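Local coordinates for lipoprotein (Streptococcus pneumoniae, PDB 3CX3) that binds zinc and is probably the lipid-anchored, substrate-binding component of an ABC transporter that takes up zinc, at residues A132-I135 / A136-S140; Y150-N153 / A154-F157; S188-A191 / K192-L196; K167-P170 / K171-A175. All blocks are in the same frame, centred on the assembly; numbering follows the deposited sequence.

Contact 1 of 4, residues A132-I135 / A136-S140; sequences AQII and ADKLS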
ATOM      1  N   ALA A 132      -7.637  -8.897   0.340  1.00 42.79           N
ATOM      2  CA  ALA A 132      -7.467 -10.176  -0.375  1.00 42.33           C
ATOM      3  C   ALA A 132      -8.799 -10.882  -0.595  1.00 42.47           C
ATOM      4  O   ALA A 132      -9.090 -11.330  -1.703  1.00 41.88           O
ATOM      5  CB  ALA A 132      -6.546 -11.077   0.414  1.00 42.31           C
ATOM      6  N   GLN A 133      -9.586 -10.979   0.483  1.00 42.62           N
ATOM      7  CA  GLN A 133     -10.953 -11.529   0.467  1.00 42.97           C
ATOM      8  C   GLN A 133     -11.862 -10.858  -0.561  1.00 42.11           C
ATOM      9  O   GLN A 133     -12.378 -11.519  -1.472  1.00 41.67           O
ATOM     10  CB  GLN A 133     -11.602 -11.397   1.855  1.00 43.17           C
ATOM     11  CG  GLN A 133     -11.599 -12.647   2.679  1.00 44.99           C
ATOM     12  CD  GLN A 133     -12.800 -13.523   2.390  1.00 47.08           C
ATOM     13  OE1 GLN A 133     -12.867 -14.159   1.346  1.00 45.99           O
ATOM     14  NE2 GLN A 133     -13.766 -13.549   3.315  1.00 47.23           N
ATOM     15  N   ILE A 134     -12.061  -9.549  -0.396  1.00 41.21           N
ATOM     16  CA  ILE A 134     -12.862  -8.759  -1.334  1.00 40.18           C
ATOM     17  C   ILE A 134     -12.451  -9.103  -2.754  1.00 39.97           C
ATOM     18  O   ILE A 134     -13.298  -9.312  -3.617  1.00 40.46           O
ATOM     19  CB  ILE A 134     -12.708  -7.238  -1.126  1.00 39.47           C
ATOM     20  CG1 ILE A 134     -13.016  -6.858   0.330  1.00 39.23           C
ATOM     21  CG2 ILE A 134     -13.620  -6.499  -2.100  1.00 39.28           C
ATOM     22  CD1 ILE A 134     -12.689  -5.409   0.737  1.00 36.77           C
ATOM     23  N   ILE A 135     -11.146  -9.181  -2.981  1.00 39.90           N
ATOM     24  CA  ILE A 135     -10.617  -9.473  -4.305  1.00 40.23           C
ATOM     25  C   ILE A 135     -11.151 -10.811  -4.785  1.00 40.45           C
ATOM     26  O   ILE A 135     -11.757 -10.894  -5.869  1.00 40.13           O
ATOM     27  CB  ILE A 135      -9.063  -9.409  -4.336  1.00 39.97           C
ATOM     28  CG1 ILE A 135      -8.600  -7.945  -4.260  1.00 39.34           C
ATOM     29  CG2 ILE A 135      -8.509 -10.128  -5.564  1.00 41.17           C
ATOM     30  CD1 ILE A 135      -7.092  -7.732  -4.202  1.00 36.27           C
ATOM     31  N   ALA A 136     -10.952 -11.847  -3.964  1.00 40.76           N
ATOM     32  CA  ALA A 136     -11.423 -13.185  -4.299  1.00 40.93           C
ATOM     33  C   ALA A 136     -12.921 -13.173  -4.560  1.00 41.26           C
ATOM     34  O   ALA A 136     -13.350 -13.649  -5.589  1.00 40.72           O
ATOM     35  CB  ALA A 136     -11.054 -14.183  -3.198  1.00 41.05           C
ATOM     36  N   ASP A 137     -13.702 -12.591  -3.647  1.00 42.26           N
ATOM     37  CA  ASP A 137     -15.157 -12.471  -3.830  1.00 43.30           C
ATOM     38  C   ASP A 137     -15.545 -11.903  -5.195  1.00 43.35           C
ATOM     39  O   ASP A 137     -16.272 -12.547  -5.979  1.00 43.95           O
ATOM     40  CB  ASP A 137     -15.776 -11.617  -2.722  1.00 43.54           C
ATOM     41  CG  ASP A 137     -15.759 -12.313  -1.362  1.00 44.91           C
ATOM     42  OD1 ASP A 137     -16.347 -11.774  -0.403  1.00 46.26           O
ATOM     43  OD2 ASP A 137     -15.165 -13.406  -1.251  1.00 46.55           O
ATOM     44  N   LYS A 138     -15.046 -10.706  -5.483  1.00 42.70           N
ATOM     45  CA  LYS A 138     -15.374 -10.025  -6.736  1.00 42.16           C
ATOM     46  C   LYS A 138     -14.852 -10.821  -7.913  1.00 41.43           C
ATOM     47  O   LYS A 138     -15.558 -11.000  -8.902  1.00 41.03           O
ATOM     48  CB  LYS A 138     -14.808  -8.597  -6.759  1.00 42.46           C
ATOM     49  CG  LYS A 138     -15.426  -7.651  -5.740  1.00 42.03           C
ATOM     50  CD  LYS A 138     -14.669  -6.320  -5.735  1.00 43.63           C
ATOM     51  CE  LYS A 138     -15.553  -5.117  -5.435  1.00 42.99           C
ATOM     52  NZ  LYS A 138     -16.373  -5.235  -4.182  1.00 45.84           N
ATOM     53  N   LEU A 139     -13.621 -11.311  -7.797  1.00 41.80           N
ATOM     54  CA  LEU A 139     -13.073 -12.225  -8.804  1.00 42.26           C
ATOM     55  C   LEU A 139     -13.948 -13.465  -8.972  1.00 43.21           C
ATOM     56  O   LEU A 139     -14.195 -13.909 -10.104  1.00 43.44           O
ATOM     57  CB  LEU A 139     -11.628 -12.619  -8.502  1.00 41.12           C
ATOM     58  CG  LEU A 139     -10.543 -11.991  -9.396  1.00 41.65           C
ATOM     59  CD1 LEU A 139     -10.803 -10.503  -9.656  1.00 40.80           C
ATOM     60  CD2 LEU A 139      -9.105 -12.209  -8.857  1.00 35.37           C
ATOM     61  N   SER A 140     -14.442 -14.020  -7.869  1.00 44.61           N
ATOM     62  CA  SER A 140     -15.187 -15.276  -7.989  1.00 46.35           C
ATOM     63  C   SER A 140     -16.660 -15.097  -8.394  1.00 47.58           C
ATOM     64  O   SER A 140     -17.312 -16.067  -8.791  1.00 47.94           O
ATOM     65  CB  SER A 140     -14.971 -16.210  -6.789  1.00 45.53           C
ATOM     66  OG  SER A 140     -15.499 -15.702  -5.600  1.00 45.86           O
TER
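Ile-134 lays its CG2 methyl along the outer end of Lys-138, one turn further on in helix 125-142, an i to i+4 pairing of regular alpha-helix. The two chains run alongside each other in a common direction. CG2 of Ile-134 stands opposite its backbone N (chi1 -54°, measured to CG1), which carries the methyl toward the next turn and to within 3.7 Å of Lys-138 NZ and 3.8 Å of Lys-138 CD. The lysine chain bends at its third and fourth torsions, and its ammonium group forms a salt bridge with Glu-92 beyond the helix.

Ile-135 and Leu-139 repeat this parallel pairing on the buried flank, where CG2 of Ile-135 and CD2 of Leu-139 meet at 3.9 Å. Met-23 and Val-24 of helix 18-28 and Leu-88 of strand 86-89 pack around them, so this flank joins the helix to the first lobe of the protein. On another side the Gln-133 side chain reaches toward Asp-137, its amide plane turned 83° from the carboxylate, almost perpendicular. The methyls of Ala-132 and Ala-136 pack between helices 18-28 and 147-173, Ala-132 on Met-23 and Phe-157, Ala-136 on Val-27 and Gln-151.

Four i to i+4 backbone bonds tie the two turns together. The one from Lys-138 N to Ile-134 O is 2.9 Å long and virtually straight at 177°, while Leu-139 N reaches Ile-135 O at 2.7 Å. At the far end the OG of Ser-140 turns back on the backbone, lying 3.0 Å from Ala-136 O and 3.3 Å from Asp-137 O.

Contact 2 of 4, residues Y150-N153 / A154-F157; sequences YQKN and AQAF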
ATOM      1  N   TYR A 150      -9.722 -19.134  -5.906  1.00 55.89           N
ATOM      2  CA  TYR A 150      -9.634 -17.792  -5.348  1.00 55.48           C
ATOM      3  C   TYR A 150      -9.822 -17.809  -3.849  1.00 55.74           C
ATOM      4  O   TYR A 150      -8.997 -17.255  -3.115  1.00 56.15           O
ATOM      5  CB  TYR A 150     -10.655 -16.831  -5.985  1.00 55.66           C
ATOM      6  CG  TYR A 150     -10.547 -16.668  -7.491  1.00 55.21           C
ATOM      7  CD1 TYR A 150     -11.677 -16.769  -8.300  1.00 54.71           C
ATOM      8  CD2 TYR A 150      -9.321 -16.427  -8.104  1.00 55.54           C
ATOM      9  CE1 TYR A 150     -11.588 -16.639  -9.669  1.00 54.19           C
ATOM     10  CE2 TYR A 150      -9.220 -16.302  -9.486  1.00 55.09           C
ATOM     11  CZ  TYR A 150     -10.356 -16.405 -10.254  1.00 54.32           C
ATOM     12  OH  TYR A 150     -10.259 -16.266 -11.614  1.00 54.89           O
ATOM     13  N   GLN A 151     -10.901 -18.437  -3.390  1.00 55.95           N
ATOM     14  CA  GLN A 151     -11.219 -18.457  -1.963  1.00 56.86           C
ATOM     15  C   GLN A 151     -10.159 -19.158  -1.090  1.00 57.45           C
ATOM     16  O   GLN A 151     -10.019 -18.830   0.096  1.00 57.81           O
ATOM     17  CB  GLN A 151     -12.606 -19.056  -1.716  1.00 56.56           C
ATOM     18  CG  GLN A 151     -13.747 -18.323  -2.420  1.00 57.02           C
ATOM     19  CD  GLN A 151     -13.881 -16.858  -2.020  1.00 57.34           C
ATOM     20  OE1 GLN A 151     -13.920 -16.527  -0.841  1.00 58.08           O
ATOM     21  NE2 GLN A 151     -13.970 -15.977  -3.010  1.00 57.50           N
ATOM     22  N   LYS A 152      -9.414 -20.102  -1.664  1.00 57.87           N
ATOM     23  CA  LYS A 152      -8.364 -20.786  -0.900  1.00 58.68           C
ATOM     24  C   LYS A 152      -7.003 -20.054  -0.962  1.00 57.93           C
ATOM     25  O   LYS A 152      -6.261 -20.011   0.029  1.00 57.79           O
ATOM     26  CB  LYS A 152      -8.264 -22.278  -1.274  1.00 59.25           C
ATOM     27  CG  LYS A 152      -7.413 -23.117  -0.290  1.00 62.29           C
ATOM     28  CD  LYS A 152      -8.082 -24.459   0.124  1.00 66.01           C
ATOM     29  CE  LYS A 152      -8.741 -24.413   1.521  1.00 65.92           C
ATOM     30  NZ  LYS A 152      -9.675 -23.257   1.704  1.00 65.92           N
ATOM     31  N   ASN A 153      -6.692 -19.461  -2.110  1.00 56.86           N
ATOM     32  CA  ASN A 153      -5.526 -18.592  -2.211  1.00 55.90           C
ATOM     33  C   ASN A 153      -5.594 -17.419  -1.241  1.00 55.11           C
ATOM     34  O   ASN A 153      -4.650 -17.176  -0.478  1.00 55.02           O
ATOM     35  CB  ASN A 153      -5.350 -18.096  -3.640  1.00 56.14           C
ATOM     36  CG  ASN A 153      -4.860 -19.176  -4.562  1.00 55.41           C
ATOM     37  OD1 ASN A 153      -4.634 -20.299  -4.139  1.00 56.16           O
ATOM     38  ND2 ASN A 153      -4.694 -18.846  -5.831  1.00 56.44           N
ATOM     39  N   ALA A 154      -6.719 -16.705  -1.275  1.00 54.30           N
ATOM     40  CA  ALA A 154      -7.039 -15.674  -0.284  1.00 53.61           C
ATOM     41  C   ALA A 154      -6.985 -16.195   1.154  1.00 53.72           C
ATOM     42  O   ALA A 154      -6.472 -15.515   2.045  1.00 53.72           O
ATOM     43  CB  ALA A 154      -8.399 -15.099  -0.569  1.00 53.47           C
ATOM     44  N   GLN A 155      -7.500 -17.407   1.358  1.00 54.32           N
ATOM     45  CA  GLN A 155      -7.608 -18.032   2.671  1.00 55.02           C
ATOM     46  C   GLN A 155      -6.277 -18.283   3.353  1.00 54.44           C
ATOM     47  O   GLN A 155      -6.120 -18.046   4.566  1.00 54.04           O
ATOM     48  CB  GLN A 155      -8.377 -19.344   2.560  1.00 55.65           C
ATOM     49  CG  GLN A 155      -9.340 -19.540   3.702  1.00 59.46           C
ATOM     50  CD  GLN A 155      -9.916 -18.218   4.171  1.00 64.12           C
ATOM     51  OE1 GLN A 155      -9.601 -17.751   5.269  1.00 66.21           O
ATOM     52  NE2 GLN A 155     -10.728 -17.583   3.321  1.00 64.76           N
ATOM     53  N   ALA A 156      -5.329 -18.789   2.568  1.00 53.57           N
ATOM     54  CA  ALA A 156      -3.964 -18.940   3.024  1.00 52.33           C
ATOM     55  C   ALA A 156      -3.442 -17.558   3.348  1.00 51.31           C
ATOM     56  O   ALA A 156      -2.833 -17.351   4.399  1.00 51.90           O
ATOM     57  CB  ALA A 156      -3.100 -19.577   1.941  1.00 52.64           C
ATOM     58  N   PHE A 157      -3.698 -16.606   2.451  1.00 49.11           N
ATOM     59  CA  PHE A 157      -3.107 -15.289   2.570  1.00 47.26           C
ATOM     60  C   PHE A 157      -3.508 -14.731   3.932  1.00 47.36           C
ATOM     61  O   PHE A 157      -2.647 -14.486   4.787  1.00 46.73           O
ATOM     62  CB  PHE A 157      -3.543 -14.402   1.399  1.00 46.41           C
ATOM     63  CG  PHE A 157      -2.913 -13.031   1.381  1.00 44.13           C
ATOM     64  CD1 PHE A 157      -1.758 -12.787   0.628  1.00 43.38           C
ATOM     65  CD2 PHE A 157      -3.491 -11.977   2.078  1.00 41.81           C
ATOM     66  CE1 PHE A 157      -1.189 -11.520   0.581  1.00 43.09           C
ATOM     67  CE2 PHE A 157      -2.934 -10.700   2.053  1.00 41.57           C
ATOM     68  CZ  PHE A 157      -1.785 -10.461   1.299  1.00 43.77           C
TER
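Gln-155 folds back over the carbonyl of Gln-151, one turn earlier in helix 147-173, the long helix that spans the two lobes, as in other metal-binding proteins of this transporter family. Its CB sits only 3.0 Å from Gln-151 O. A bend at the second torsion (chi2 33°) then carries the amide back over the same oxygen, leaving NE2 3.5 Å from Gln-151 O. The backbone bond here is weak, with Gln-155 N 3.2 Å from Gln-151 O and the N-H well off the line. The exposed Lys-152, three residues before Gln-155, comes alongside, its NZ 4.2 Å from Gln-155 CB.

The residues on the other flank point into the protein and diverge from one another. Tyr-150 and Phe-157, almost two turns apart, both leave the helix toward helix 18-28. The tyrosine hydroxyl is held by Asp-143 and Asn-32, which fixes the end of the ring. Phe-157 has CG opposite its backbone N (chi1 -176°), so the ring extends away from the preceding turn and lodges among Met-23, Ala-132 and Leu-269, one from each of three neighbouring helices. Between these rings Asn-153 directs its amide at the same neighbour, with a weak bond from ND2 to Val-27 O.

Regular backbone bonding resumes on both sides of the slack one. Ala-154 N donates to Tyr-150 O at 3.0 Å, and Phe-157 N to Asn-153 O at 3.1 Å. The methyl of Ala-154 nestles beside the carbonyl it bonds to, its CB 3.4 Å from Tyr-150 O.

Contact 3 of 4, residues S188-A191 / K192-L196; sequences SYLA and KRFGL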
ATOM      1  N   SER A 188       0.303   4.743   9.116  1.00 39.10           N
ATOM      2  CA  SER A 188      -0.675   5.150  10.103  1.00 40.36           C
ATOM      3  C   SER A 188      -1.515   3.970  10.602  1.00 41.62           C
ATOM      4  O   SER A 188      -2.013   3.993  11.728  1.00 42.35           O
ATOM      5  CB  SER A 188      -1.552   6.253   9.490  1.00 40.21           C
ATOM      6  OG  SER A 188      -2.709   6.555  10.260  1.00 41.54           O
ATOM      7  N   TYR A 189      -1.636   2.941   9.758  1.00 42.19           N
ATOM      8  CA  TYR A 189      -2.505   1.799   9.973  1.00 42.05           C
ATOM      9  C   TYR A 189      -1.713   0.698  10.612  1.00 43.61           C
ATOM     10  O   TYR A 189      -2.224  -0.029  11.482  1.00 44.07           O
ATOM     11  CB  TYR A 189      -3.053   1.271   8.636  1.00 41.17           C
ATOM     12  CG  TYR A 189      -4.231   2.033   8.120  1.00 37.41           C
ATOM     13  CD1 TYR A 189      -5.521   1.718   8.527  1.00 32.94           C
ATOM     14  CD2 TYR A 189      -4.057   3.083   7.229  1.00 34.94           C
ATOM     15  CE1 TYR A 189      -6.595   2.425   8.055  1.00 32.31           C
ATOM     16  CE2 TYR A 189      -5.123   3.800   6.749  1.00 30.87           C
ATOM     17  CZ  TYR A 189      -6.386   3.471   7.162  1.00 33.65           C
ATOM     18  OH  TYR A 189      -7.444   4.188   6.672  1.00 34.12           O
ATOM     19  N   LEU A 190      -0.481   0.537  10.138  1.00 44.78           N
ATOM     20  CA  LEU A 190       0.472  -0.332  10.798  1.00 46.61           C
ATOM     21  C   LEU A 190       0.621   0.154  12.233  1.00 47.69           C
ATOM     22  O   LEU A 190       0.119  -0.483  13.150  1.00 48.06           O
ATOM     23  CB  LEU A 190       1.820  -0.338  10.062  1.00 46.69           C
ATOM     24  CG  LEU A 190       2.841  -1.428  10.438  1.00 47.51           C
ATOM     25  CD1 LEU A 190       3.918  -1.575   9.354  1.00 46.08           C
ATOM     26  CD2 LEU A 190       3.481  -1.122  11.803  1.00 47.85           C
ATOM     27  N   ALA A 191       1.252   1.313  12.408  1.00 49.36           N
ATOM     28  CA  ALA A 191       1.491   1.899  13.730  1.00 51.30           C
ATOM     29  C   ALA A 191       0.359   1.666  14.742  1.00 52.90           C
ATOM     30  O   ALA A 191       0.618   1.279  15.894  1.00 53.10           O
ATOM     31  CB  ALA A 191       1.775   3.389  13.600  1.00 50.91           C
ATOM     32  N   LYS A 192      -0.881   1.911  14.300  1.00 54.37           N
ATOM     33  CA  LYS A 192      -2.055   1.859  15.163  1.00 55.52           C
ATOM     34  C   LYS A 192      -2.358   0.420  15.541  1.00 56.20           C
ATOM     35  O   LYS A 192      -2.724   0.148  16.684  1.00 56.79           O
ATOM     36  CB  LYS A 192      -3.261   2.522  14.489  1.00 55.57           C
ATOM     37  CG  LYS A 192      -4.517   2.611  15.352  1.00 56.05           C
ATOM     38  CD  LYS A 192      -5.668   3.311  14.622  1.00 57.00           C
ATOM     39  CE  LYS A 192      -5.815   4.776  15.030  1.00 56.54           C
ATOM     40  NZ  LYS A 192      -4.976   5.689  14.208  1.00 57.91           N
ATOM     41  N   ARG A 193      -2.187  -0.507  14.603  1.00 56.65           N
ATOM     42  CA  ARG A 193      -2.337  -1.923  14.948  1.00 56.88           C
ATOM     43  C   ARG A 193      -1.270  -2.414  15.946  1.00 56.72           C
ATOM     44  O   ARG A 193      -1.368  -3.518  16.487  1.00 56.14           O
ATOM     45  CB  ARG A 193      -2.384  -2.826  13.713  1.00 57.02           C
ATOM     46  CG  ARG A 193      -2.654  -4.284  14.101  1.00 58.01           C
ATOM     47  CD  ARG A 193      -3.439  -5.054  13.085  1.00 60.77           C
ATOM     48  NE  ARG A 193      -4.726  -4.445  12.751  1.00 62.61           N
ATOM     49  CZ  ARG A 193      -5.865  -4.653  13.407  1.00 64.18           C
ATOM     50  NH1 ARG A 193      -5.904  -5.454  14.470  1.00 63.48           N
ATOM     51  NH2 ARG A 193      -6.973  -4.047  12.994  1.00 64.61           N
ATOM     52  N   PHE A 194      -0.267  -1.588  16.213  1.00 56.67           N
ATOM     53  CA  PHE A 194       0.820  -2.049  17.054  1.00 56.62           C
ATOM     54  C   PHE A 194       1.164  -1.158  18.241  1.00 56.50           C
ATOM     55  O   PHE A 194       2.219  -1.308  18.852  1.00 56.51           O
ATOM     56  CB  PHE A 194       2.030  -2.369  16.178  1.00 56.58           C
ATOM     57  CG  PHE A 194       1.825  -3.571  15.319  1.00 56.67           C
ATOM     58  CD1 PHE A 194       1.554  -3.436  13.966  1.00 57.10           C
ATOM     59  CD2 PHE A 194       1.868  -4.849  15.872  1.00 57.30           C
ATOM     60  CE1 PHE A 194       1.358  -4.560  13.159  1.00 57.92           C
ATOM     61  CE2 PHE A 194       1.668  -5.982  15.083  1.00 58.30           C
ATOM     62  CZ  PHE A 194       1.410  -5.839  13.720  1.00 58.51           C
ATOM     63  N   GLY A 195       0.254  -0.253  18.587  1.00 56.53           N
ATOM     64  CA  GLY A 195       0.440   0.623  19.739  1.00 56.35           C
ATOM     65  C   GLY A 195       1.428   1.740  19.481  1.00 56.37           C
ATOM     66  O   GLY A 195       1.489   2.711  20.238  1.00 56.66           O
ATOM     67  N   LEU A 196       2.212   1.597  18.412  1.00 55.69           N
ATOM     68  CA  LEU A 196       3.119   2.634  17.971  1.00 54.31           C
ATOM     69  C   LEU A 196       2.335   3.865  17.533  1.00 53.48           C
ATOM     70  O   LEU A 196       1.128   3.789  17.262  1.00 53.12           O
ATOM     71  CB  LEU A 196       3.944   2.139  16.786  1.00 54.62           C
ATOM     72  CG  LEU A 196       4.590   0.753  16.866  1.00 54.34           C
ATOM     73  CD1 LEU A 196       5.071   0.356  15.486  1.00 52.76           C
ATOM     74  CD2 LEU A 196       5.742   0.722  17.871  1.00 54.90           C
TER
HETATM   75  O   HOH W   1      -1.665   5.891  13.448  1.00 38.18           O
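With CG of Leu-190 set opposite its own backbone N (chi1 -167°) and CG of Phe-194 opposite its carbonyl carbon (chi1 -69°), the leucine methyl CD2 and the ring atom CD1 of Phe-194 meet at 3.7 Å. The two side chains cross at a slant. The Leu-190 carbonyl oxygen approaches the same ring at its edge, near the ring plane, 3.4 Å from CD1.

The short helix 188-193 is loosely bonded: Arg-193 N reaches Tyr-189 O at 3.2 Å, and the bond from Lys-192 N to Ser-188 O is weak. Its last turn tightens, as Phe-194 N donates to Ala-191 O at 3.0 Å, from above the carbonyl plane. Gly-195, with positive phi (76°), then turns the chain so that Leu-196 returns over Ala-191, their CB atoms 4.1 Å apart. A water donates to Ser-188 O at 2.6 Å and binds Lys-192 NZ weakly.

Arg-193 is anchored by salt bridges to Asp-124 and Glu-126. The helix is the crossover of a beta-alpha-beta unit between parallel strands 180-182 and 198-200, and Leu-190, Phe-194 and Leu-196 press against Met-276 and Leu-279 of helix 268-281.

Contact 4 of 4, residues K167-P170 / K171-A175; sequences KFQP and KFEKA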
ATOM      1  N   LYS A 167       3.371 -12.941  15.337  1.00 59.11           N
ATOM      2  CA  LYS A 167       4.816 -12.922  15.485  1.00 59.72           C
ATOM      3  C   LYS A 167       5.238 -11.555  16.007  1.00 59.83           C
ATOM      4  O   LYS A 167       6.005 -11.469  16.964  1.00 60.13           O
ATOM      5  CB  LYS A 167       5.489 -13.250  14.148  1.00 59.84           C
ATOM      6  CG  LYS A 167       7.010 -13.405  14.166  1.00 60.62           C
ATOM      7  CD  LYS A 167       7.480 -13.937  12.813  1.00 61.96           C
ATOM      8  CE  LYS A 167       8.918 -13.580  12.531  1.00 63.91           C
ATOM      9  NZ  LYS A 167       9.827 -14.613  13.084  1.00 64.36           N
ATOM     10  N   PHE A 168       4.673 -10.503  15.422  1.00 60.02           N
ATOM     11  CA  PHE A 168       5.085  -9.132  15.709  1.00 60.36           C
ATOM     12  C   PHE A 168       4.448  -8.382  16.886  1.00 61.24           C
ATOM     13  O   PHE A 168       5.034  -7.421  17.386  1.00 60.95           O
ATOM     14  CB  PHE A 168       4.993  -8.288  14.438  1.00 60.14           C
ATOM     15  CG  PHE A 168       6.191  -8.416  13.577  1.00 59.05           C
ATOM     16  CD1 PHE A 168       7.278  -7.575  13.757  1.00 58.11           C
ATOM     17  CD2 PHE A 168       6.271  -9.422  12.628  1.00 58.88           C
ATOM     18  CE1 PHE A 168       8.411  -7.715  12.976  1.00 57.42           C
ATOM     19  CE2 PHE A 168       7.405  -9.558  11.836  1.00 57.91           C
ATOM     20  CZ  PHE A 168       8.466  -8.703  12.014  1.00 57.02           C
ATOM     21  N   GLN A 169       3.268  -8.797  17.335  1.00 62.84           N
ATOM     22  CA  GLN A 169       2.624  -8.075  18.429  1.00 64.40           C
ATOM     23  C   GLN A 169       3.544  -7.957  19.653  1.00 65.39           C
ATOM     24  O   GLN A 169       3.676  -6.861  20.200  1.00 65.59           O
ATOM     25  CB  GLN A 169       1.243  -8.654  18.773  1.00 64.30           C
ATOM     26  CG  GLN A 169       0.391  -7.777  19.695  1.00 65.89           C
ATOM     27  CD  GLN A 169       0.213  -6.333  19.195  1.00 67.61           C
ATOM     28  OE1 GLN A 169       1.123  -5.506  19.291  1.00 68.25           O
ATOM     29  NE2 GLN A 169      -0.979  -6.026  18.695  1.00 67.39           N
ATOM     30  N   PRO A 170       4.186  -9.073  20.079  1.00 66.48           N
ATOM     31  CA  PRO A 170       5.162  -8.987  21.172  1.00 66.97           C
ATOM     32  C   PRO A 170       6.347  -8.070  20.889  1.00 66.99           C
ATOM     33  O   PRO A 170       6.685  -7.258  21.747  1.00 67.22           O
ATOM     34  CB  PRO A 170       5.621 -10.439  21.350  1.00 66.82           C
ATOM     35  CG  PRO A 170       4.461 -11.229  20.874  1.00 66.76           C
ATOM     36  CD  PRO A 170       4.017 -10.473  19.657  1.00 66.53           C
ATOM     37  N   LYS A 171       6.964  -8.195  19.713  1.00 66.63           N
ATOM     38  CA  LYS A 171       8.072  -7.318  19.311  1.00 66.24           C
ATOM     39  C   LYS A 171       7.762  -5.870  19.683  1.00 66.06           C
ATOM     40  O   LYS A 171       8.507  -5.229  20.428  1.00 65.60           O
ATOM     41  CB  LYS A 171       8.313  -7.406  17.801  1.00 66.38           C
ATOM     42  CG  LYS A 171       8.391  -8.812  17.249  1.00 66.58           C
ATOM     43  CD  LYS A 171       9.743  -9.118  16.640  1.00 66.82           C
ATOM     44  CE  LYS A 171       9.759 -10.555  16.127  1.00 67.01           C
ATOM     45  NZ  LYS A 171      10.915 -10.814  15.231  1.00 66.24           N
ATOM     46  N   PHE A 172       6.637  -5.375  19.176  1.00 66.39           N
ATOM     47  CA  PHE A 172       6.218  -3.994  19.402  1.00 66.79           C
ATOM     48  C   PHE A 172       5.689  -3.752  20.816  1.00 67.73           C
ATOM     49  O   PHE A 172       5.610  -2.615  21.256  1.00 67.93           O
ATOM     50  CB  PHE A 172       5.188  -3.560  18.353  1.00 66.30           C
ATOM     51  CG  PHE A 172       5.672  -3.675  16.924  1.00 65.21           C
ATOM     52  CD1 PHE A 172       6.589  -2.763  16.402  1.00 64.66           C
ATOM     53  CD2 PHE A 172       5.190  -4.673  16.092  1.00 63.63           C
ATOM     54  CE1 PHE A 172       7.016  -2.858  15.080  1.00 62.31           C
ATOM     55  CE2 PHE A 172       5.623  -4.775  14.778  1.00 62.49           C
ATOM     56  CZ  PHE A 172       6.533  -3.871  14.277  1.00 61.96           C
ATOM     57  N   GLU A 173       5.334  -4.816  21.525  1.00 69.41           N
ATOM     58  CA  GLU A 173       4.915  -4.702  22.911  1.00 71.38           C
ATOM     59  C   GLU A 173       6.080  -4.244  23.776  1.00 72.16           C
ATOM     60  O   GLU A 173       5.973  -3.251  24.494  1.00 72.33           O
ATOM     61  CB  GLU A 173       4.420  -6.048  23.426  1.00 71.67           C
ATOM     62  CG  GLU A 173       3.475  -5.943  24.595  1.00 73.92           C
ATOM     63  CD  GLU A 173       2.110  -5.497  24.151  1.00 76.60           C
ATOM     64  OE1 GLU A 173       1.692  -4.390  24.555  1.00 77.79           O
ATOM     65  OE2 GLU A 173       1.472  -6.241  23.373  1.00 76.76           O
ATOM     66  N   LYS A 174       7.191  -4.977  23.692  1.00 73.11           N
ATOM     67  CA  LYS A 174       8.392  -4.714  24.489  1.00 74.09           C
ATOM     68  C   LYS A 174       8.882  -3.279  24.311  1.00 74.30           C
ATOM     69  O   LYS A 174       9.772  -2.817  25.034  1.00 74.44           O
ATOM     70  CB  LYS A 174       9.497  -5.701  24.109  1.00 74.35           C
ATOM     71  CG  LYS A 174       9.375  -7.075  24.779  1.00 76.28           C
ATOM     72  CD  LYS A 174       9.718  -8.212  23.816  1.00 79.30           C
ATOM     73  CE  LYS A 174      11.104  -8.048  23.190  1.00 80.75           C
ATOM     74  NZ  LYS A 174      11.052  -8.334  21.716  1.00 82.00           N
ATOM     75  N   ALA A 175       8.268  -2.595  23.346  1.00 74.68           N
ATOM     76  CA  ALA A 175       8.548  -1.215  22.992  1.00 75.36           C
ATOM     77  C   ALA A 175      10.033  -0.972  22.823  1.00 76.48           C
ATOM     78  O   ALA A 175      10.640  -1.515  21.907  1.00 76.40           O
ATOM     79  CB  ALA A 175       7.923  -0.242  23.999  1.00 74.71           C
TER
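The carbonyl oxygen of Pro-170 accepts two backbone N-H groups near the C-terminal end of helix 147-173, those of Lys-174 and Glu-173. Lys-174 N makes the sound bond, 3.0 Å from Pro-170 O and nearly straight at 164°, whereas Glu-173 N, although only 2.8 Å from Pro-170 O, bonds weakly. Glu-173 N also donates weakly to Gln-169 O, so its single hydrogen is shared between two acceptors. Pro-170 has no N-H to offer the preceding turn, and the helix kinks there.

The side chains gather round Phe-168. Lys-171 crosses one face of its ring from the following turn, with CE over that face and NZ 4.9 Å from the ring centroid in a cation-pi contact. A bend at chi2 (-118°) lets the lysine chain swing across the ring. Lys-171 NZ lies 4.5 Å from Lys-167 NZ, and the two like charges would probably disfavour each other at this exposed surface. Phe-172 approaches the Phe-168 ring aslant, the planes 31° apart and CE2 of Phe-172 3.4 Å from CD1 of Phe-168. Both rings turn inward onto helix 268-281, where Phe-168 meets Met-276 and Phe-172 meets Ala-280. The turn beneath them is closed by a straight bond from Phe-172 N to Phe-168 O, 3.2 Å long, and that oxygen also lies 3.0 Å from ring atom CD2 of Phe-172.

In the fold
The contacts form two touching pairs. Contacts 1 and 2, on successive helices, have centres 9 Å apart, with Phe-157 lying against Ala-132 and Tyr-150 against Ser-140. Contacts 3 and 4 have centres 11 Å apart. Their aromatic rings meet, Phe-194 CD2 lying 3.3 Å from Phe-172 CD2. Leu-196 also packs on Phe-172, and Gln-169 NE2 bonds weakly to Arg-193 O. Contacts 2 and 4 share helix 147-173, their centres 27 Å apart, so this helix carries one member of each pair. Contact 3 lies toward the zinc held by His-44, His-120, His-184 and Glu-259, with the Tyr-189 side chain about 10 Å from the metal.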